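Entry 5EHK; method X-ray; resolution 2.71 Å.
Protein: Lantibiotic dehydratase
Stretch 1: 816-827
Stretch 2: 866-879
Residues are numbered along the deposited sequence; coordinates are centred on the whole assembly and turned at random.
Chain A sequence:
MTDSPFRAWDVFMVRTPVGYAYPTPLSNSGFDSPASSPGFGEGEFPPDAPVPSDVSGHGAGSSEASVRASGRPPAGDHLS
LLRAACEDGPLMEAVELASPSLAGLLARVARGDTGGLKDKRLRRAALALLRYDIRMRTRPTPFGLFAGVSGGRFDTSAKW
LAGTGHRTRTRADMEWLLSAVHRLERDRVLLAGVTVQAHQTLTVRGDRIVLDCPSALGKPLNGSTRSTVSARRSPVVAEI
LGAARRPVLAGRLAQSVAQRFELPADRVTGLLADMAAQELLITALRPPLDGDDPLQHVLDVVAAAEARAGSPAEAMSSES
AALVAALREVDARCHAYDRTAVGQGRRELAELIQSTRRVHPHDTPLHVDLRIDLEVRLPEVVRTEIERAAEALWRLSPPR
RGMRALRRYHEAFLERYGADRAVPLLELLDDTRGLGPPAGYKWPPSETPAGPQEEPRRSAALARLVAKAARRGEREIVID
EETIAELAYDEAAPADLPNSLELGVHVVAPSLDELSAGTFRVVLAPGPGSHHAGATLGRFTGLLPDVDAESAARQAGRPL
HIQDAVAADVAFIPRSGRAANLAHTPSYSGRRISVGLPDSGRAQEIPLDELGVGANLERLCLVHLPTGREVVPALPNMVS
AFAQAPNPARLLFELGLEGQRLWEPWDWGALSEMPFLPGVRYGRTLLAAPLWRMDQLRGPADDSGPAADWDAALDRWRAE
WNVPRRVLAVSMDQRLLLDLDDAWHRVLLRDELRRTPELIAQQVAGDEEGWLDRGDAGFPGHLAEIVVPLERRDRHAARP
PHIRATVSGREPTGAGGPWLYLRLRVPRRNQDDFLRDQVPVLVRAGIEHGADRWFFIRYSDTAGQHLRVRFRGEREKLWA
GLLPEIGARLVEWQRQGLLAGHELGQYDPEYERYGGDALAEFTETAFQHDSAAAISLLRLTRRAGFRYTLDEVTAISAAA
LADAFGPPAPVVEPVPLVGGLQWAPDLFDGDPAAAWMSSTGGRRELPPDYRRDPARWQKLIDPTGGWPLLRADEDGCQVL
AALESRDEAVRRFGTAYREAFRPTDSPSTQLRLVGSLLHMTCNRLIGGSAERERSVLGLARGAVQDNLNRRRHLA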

# COMPACT_ATOMS: atom_id res chain seq x y z
N GLY A 816 32.63 7.65 16.78
CA GLY A 816 33.93 7.54 17.45
C GLY A 816 34.86 6.50 16.81
O GLY A 816 35.78 6.85 16.06
N GLY A 817 34.64 5.23 17.11
CA GLY A 817 35.19 4.19 16.26
C GLY A 817 36.00 3.01 16.76
O GLY A 817 37.21 2.97 16.55
N PRO A 818 35.35 2.02 17.38
CA PRO A 818 36.04 0.71 17.34
C PRO A 818 35.72 0.06 15.98
O PRO A 818 36.59 -0.55 15.35
CB PRO A 818 35.40 -0.06 18.50
CG PRO A 818 34.04 0.52 18.65
CD PRO A 818 34.09 1.97 18.15
N TRP A 819 34.47 0.21 15.55
CA TRP A 819 34.01 -0.30 14.27
C TRP A 819 33.85 0.81 13.21
O TRP A 819 33.27 1.88 13.48
CB TRP A 819 32.66 -0.99 14.44
CG TRP A 819 32.45 -1.74 15.74
CD1 TRP A 819 31.87 -1.26 16.89
CD2 TRP A 819 32.76 -3.12 16.00
NE1 TRP A 819 31.84 -2.24 17.85
CE2 TRP A 819 32.37 -3.40 17.33
CE3 TRP A 819 33.33 -4.15 15.24
CZ2 TRP A 819 32.53 -4.66 17.92
CZ3 TRP A 819 33.50 -5.41 15.82
CH2 TRP A 819 33.10 -5.65 17.15
N LEU A 820 34.34 0.54 12.01
CA LEU A 820 33.95 1.24 10.80
C LEU A 820 32.89 0.39 10.07
O LEU A 820 33.18 -0.75 9.68
CB LEU A 820 35.17 1.39 9.93
CG LEU A 820 35.19 2.39 8.80
CD1 LEU A 820 34.66 3.73 9.29
CD2 LEU A 820 36.63 2.52 8.31
N TYR A 821 31.66 0.90 9.93
CA TYR A 821 30.58 0.14 9.28
C TYR A 821 30.04 0.85 8.03
O TYR A 821 29.32 1.85 8.12
CB TYR A 821 29.46 -0.11 10.27
CG TYR A 821 28.60 -1.32 9.99
CD1 TYR A 821 29.13 -2.45 9.37
CD2 TYR A 821 27.28 -1.39 10.48
CE1 TYR A 821 28.34 -3.60 9.16
CE2 TYR A 821 26.50 -2.54 10.30
CZ TYR A 821 27.03 -3.65 9.64
OH TYR A 821 26.26 -4.79 9.44
N LEU A 822 30.39 0.32 6.86
CA LEU A 822 30.03 0.93 5.58
C LEU A 822 28.77 0.35 4.98
O LEU A 822 28.60 -0.87 4.96
CB LEU A 822 31.15 0.69 4.59
CG LEU A 822 32.42 1.48 4.85
CD1 LEU A 822 33.55 0.78 4.13
CD2 LEU A 822 32.22 2.86 4.29
N ARG A 823 27.92 1.22 4.44
CA ARG A 823 26.80 0.77 3.61
C ARG A 823 27.03 1.09 2.15
O ARG A 823 27.10 2.24 1.76
CB ARG A 823 25.52 1.40 4.06
CG ARG A 823 25.23 1.14 5.50
CD ARG A 823 23.80 1.55 5.75
NE ARG A 823 23.51 1.60 7.17
CZ ARG A 823 22.88 2.62 7.73
NH1 ARG A 823 22.51 3.66 6.97
NH2 ARG A 823 22.65 2.60 9.03
N LEU A 824 27.16 0.05 1.34
CA LEU A 824 27.50 0.25 -0.05
C LEU A 824 26.29 -0.04 -0.90
O LEU A 824 25.80 -1.17 -0.95
CB LEU A 824 28.71 -0.61 -0.42
CG LEU A 824 29.90 -0.45 0.53
CD1 LEU A 824 31.03 -1.42 0.18
CD2 LEU A 824 30.38 0.97 0.49
N ARG A 825 25.78 1.01 -1.55
CA ARG A 825 24.54 0.90 -2.32
C ARG A 825 24.83 0.28 -3.68
O ARG A 825 24.83 0.95 -4.68
CB ARG A 825 23.85 2.26 -2.45
CG ARG A 825 23.52 2.92 -1.10
CD ARG A 825 22.28 2.33 -0.46
NE ARG A 825 22.25 2.49 1.00
CZ ARG A 825 21.29 1.99 1.78
NH1 ARG A 825 20.29 1.29 1.23
NH2 ARG A 825 21.33 2.18 3.10
N VAL A 826 25.11 -1.00 -3.65
CA VAL A 826 25.35 -1.78 -4.84
C VAL A 826 24.09 -2.58 -5.00
O VAL A 826 23.78 -3.41 -4.16
CB VAL A 826 26.56 -2.75 -4.61
CG1 VAL A 826 26.80 -3.63 -5.83
CG2 VAL A 826 27.82 -1.97 -4.25
N PRO A 827 23.30 -2.30 -6.04
CA PRO A 827 22.07 -3.05 -6.24
C PRO A 827 22.37 -4.52 -6.40
O PRO A 827 23.45 -4.89 -6.86
CB PRO A 827 21.51 -2.48 -7.55
CG PRO A 827 22.64 -1.78 -8.18
CD PRO A 827 23.48 -1.27 -7.07
N HIS A 866 21.56 -3.63 -0.33
CA HIS A 866 22.91 -3.10 -0.37
C HIS A 866 23.88 -4.06 0.30
O HIS A 866 23.48 -5.12 0.75
CB HIS A 866 22.94 -1.72 0.26
CG HIS A 866 22.41 -1.70 1.66
ND1 HIS A 866 21.08 -1.90 1.94
CD2 HIS A 866 23.02 -1.45 2.84
CE1 HIS A 866 20.91 -1.82 3.25
NE2 HIS A 866 22.06 -1.53 3.82
N LEU A 867 25.16 -3.73 0.29
CA LEU A 867 26.16 -4.52 1.01
C LEU A 867 26.55 -3.73 2.23
O LEU A 867 26.57 -2.51 2.21
CB LEU A 867 27.41 -4.78 0.17
CG LEU A 867 27.15 -5.58 -1.09
CD1 LEU A 867 28.38 -5.62 -1.94
CD2 LEU A 867 26.68 -6.96 -0.71
N ARG A 868 26.84 -4.43 3.31
CA ARG A 868 27.41 -3.76 4.47
C ARG A 868 28.76 -4.39 4.74
O ARG A 868 28.88 -5.60 4.84
CB ARG A 868 26.49 -3.90 5.67
CG ARG A 868 25.18 -3.27 5.42
CD ARG A 868 24.39 -3.13 6.66
NE ARG A 868 23.34 -2.14 6.47
CZ ARG A 868 22.40 -1.87 7.37
NH1 ARG A 868 22.38 -2.54 8.52
NH2 ARG A 868 21.48 -0.94 7.10
N VAL A 869 29.79 -3.58 4.83
CA VAL A 869 31.09 -4.14 5.11
C VAL A 869 31.55 -3.61 6.44
O VAL A 869 31.46 -2.41 6.69
CB VAL A 869 32.10 -3.75 4.02
CG1 VAL A 869 33.46 -4.36 4.31
CG2 VAL A 869 31.57 -4.21 2.65
N ARG A 870 32.03 -4.49 7.31
CA ARG A 870 32.52 -4.01 8.62
C ARG A 870 34.01 -4.22 8.88
O ARG A 870 34.52 -5.29 8.67
CB ARG A 870 31.76 -4.65 9.77
CG ARG A 870 32.06 -3.82 10.99
CD ARG A 870 31.66 -4.43 12.29
NE ARG A 870 32.19 -5.77 12.57
CZ ARG A 870 33.48 -6.06 12.70
NH1 ARG A 870 34.40 -5.11 12.56
NH2 ARG A 870 33.84 -7.30 12.98
N PHE A 871 34.69 -3.19 9.38
CA PHE A 871 36.10 -3.35 9.79
C PHE A 871 36.22 -3.06 11.26
O PHE A 871 35.52 -2.20 11.79
CB PHE A 871 37.02 -2.38 9.05
CG PHE A 871 36.95 -2.48 7.56
CD1 PHE A 871 37.85 -3.26 6.87
CD2 PHE A 871 36.00 -1.75 6.85
CE1 PHE A 871 37.80 -3.34 5.49
CE2 PHE A 871 35.94 -1.83 5.49
CZ PHE A 871 36.85 -2.63 4.80
N ARG A 872 37.11 -3.78 11.93
CA ARG A 872 37.43 -3.50 13.32
C ARG A 872 38.89 -3.10 13.44
O ARG A 872 39.77 -3.68 12.80
CB ARG A 872 37.12 -4.69 14.22
CG ARG A 872 37.37 -4.42 15.69
CD ARG A 872 37.03 -5.61 16.59
NE ARG A 872 38.08 -6.62 16.61
CZ ARG A 872 37.98 -7.75 17.29
NH1 ARG A 872 36.88 -7.99 17.98
NH2 ARG A 872 38.97 -8.64 17.28
N GLY A 873 39.14 -2.07 14.25
CA GLY A 873 40.50 -1.61 14.45
C GLY A 873 40.60 -0.49 15.44
O GLY A 873 39.63 -0.07 16.07
N GLU A 874 41.82 -0.01 15.60
CA GLU A 874 42.11 1.13 16.43
C GLU A 874 41.55 2.42 15.82
O GLU A 874 41.72 2.67 14.63
CB GLU A 874 43.62 1.22 16.64
CG GLU A 874 44.20 -0.14 17.02
CD GLU A 874 45.61 -0.07 17.59
OE1 GLU A 874 46.52 0.46 16.90
OE2 GLU A 874 45.80 -0.56 18.73
N ARG A 875 40.85 3.19 16.65
CA ARG A 875 40.22 4.45 16.24
C ARG A 875 41.01 5.33 15.26
O ARG A 875 40.50 5.67 14.20
CB ARG A 875 39.79 5.25 17.46
CG ARG A 875 38.97 4.42 18.45
CD ARG A 875 38.52 5.21 19.67
NE ARG A 875 37.48 4.50 20.42
CZ ARG A 875 37.01 4.88 21.61
NH1 ARG A 875 37.51 5.96 22.20
NH2 ARG A 875 36.07 4.17 22.21
N GLU A 876 42.25 5.69 15.61
CA GLU A 876 43.02 6.64 14.79
C GLU A 876 43.31 6.09 13.40
O GLU A 876 43.06 6.75 12.39
CB GLU A 876 44.35 7.03 15.45
CG GLU A 876 44.22 7.87 16.72
CD GLU A 876 44.08 7.04 18.01
OE1 GLU A 876 43.83 5.81 17.92
OE2 GLU A 876 44.23 7.64 19.10
N LYS A 877 43.84 4.87 13.35
CA LYS A 877 44.18 4.22 12.10
C LYS A 877 42.93 4.07 11.22
O LYS A 877 42.97 4.31 10.01
CB LYS A 877 44.82 2.85 12.37
CG LYS A 877 46.23 2.90 12.94
CD LYS A 877 46.73 1.51 13.27
CE LYS A 877 48.21 1.48 13.59
NZ LYS A 877 48.62 0.08 13.88
N LEU A 878 41.81 3.70 11.86
CA LEU A 878 40.56 3.49 11.15
C LEU A 878 40.07 4.80 10.51
O LEU A 878 39.91 4.88 9.29
CB LEU A 878 39.50 2.93 12.11
CG LEU A 878 38.82 1.59 11.79
CD1 LEU A 878 39.78 0.45 11.44
CD2 LEU A 878 37.96 1.17 12.95
N TRP A 879 39.88 5.82 11.32
CA TRP A 879 39.23 7.04 10.85
C TRP A 879 40.12 8.07 10.18
O TRP A 879 39.62 8.89 9.41
CB TRP A 879 38.45 7.68 11.98
CG TRP A 879 37.38 6.79 12.43
CD1 TRP A 879 37.48 5.81 13.36
CD2 TRP A 879 36.04 6.76 11.95
NE1 TRP A 879 36.27 5.17 13.51
CE2 TRP A 879 35.36 5.74 12.65
CE3 TRP A 879 35.33 7.51 11.00
CZ2 TRP A 879 34.02 5.45 12.44
CZ3 TRP A 879 34.00 7.22 10.79
CH2 TRP A 879 33.36 6.20 11.51

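The strand holding Leu820, Leu822 and Leu824 runs antiparallel to the one holding Leu867, Val869 and Phe871, and the two are joined by paired backbone hydrogen bonds. Leu820 N to Phe871 O (3.0 Å) is answered by Phe871 N to Leu820 O (2.9 Å); Leu822 and Val869, then Leu824 and Leu867, repeat the pattern. Beyond the Leu820-Phe871 pair, Gly873 N donates to Pro818 O at 3.2 Å, carrying the ladder to the turn before the helix. In the alternate pairs the strands come closer, and CA-H...O contacts such as Arg868 CA to Leu822 O (3.2 Å) fill the gaps.

Apolar side chains gather on the face bearing Leu820, Leu822 and Leu824. Leu822 CD1 meets the edge of the Phe871 ring at CE2 (3.8 Å), and Leu824 CD1 packs on Val869 CG2 (3.8 Å). Leu820 ties the sheet to the helix: its CB lies 4.1 Å from Leu878 CG, and its CD1 sits over the Trp879 ring, 3.6 Å from CH2, in a CH-pi contact.

The other face is rich in arginine. The guanidinium of Arg823 stacks on that of Arg868 despite like charge (Arg823 NE to Arg868 NH2, 3.3 Å), while Arg868 NE donates to His866 NE2 (3.0 Å). Past the bridged pairs, the guanidinium of Arg825 stacks flat on the His866 ring, centres 3.8 Å apart.

At Gly817, CA lies 3.1 Å from Trp879 NE1; a CB would clash with that nitrogen.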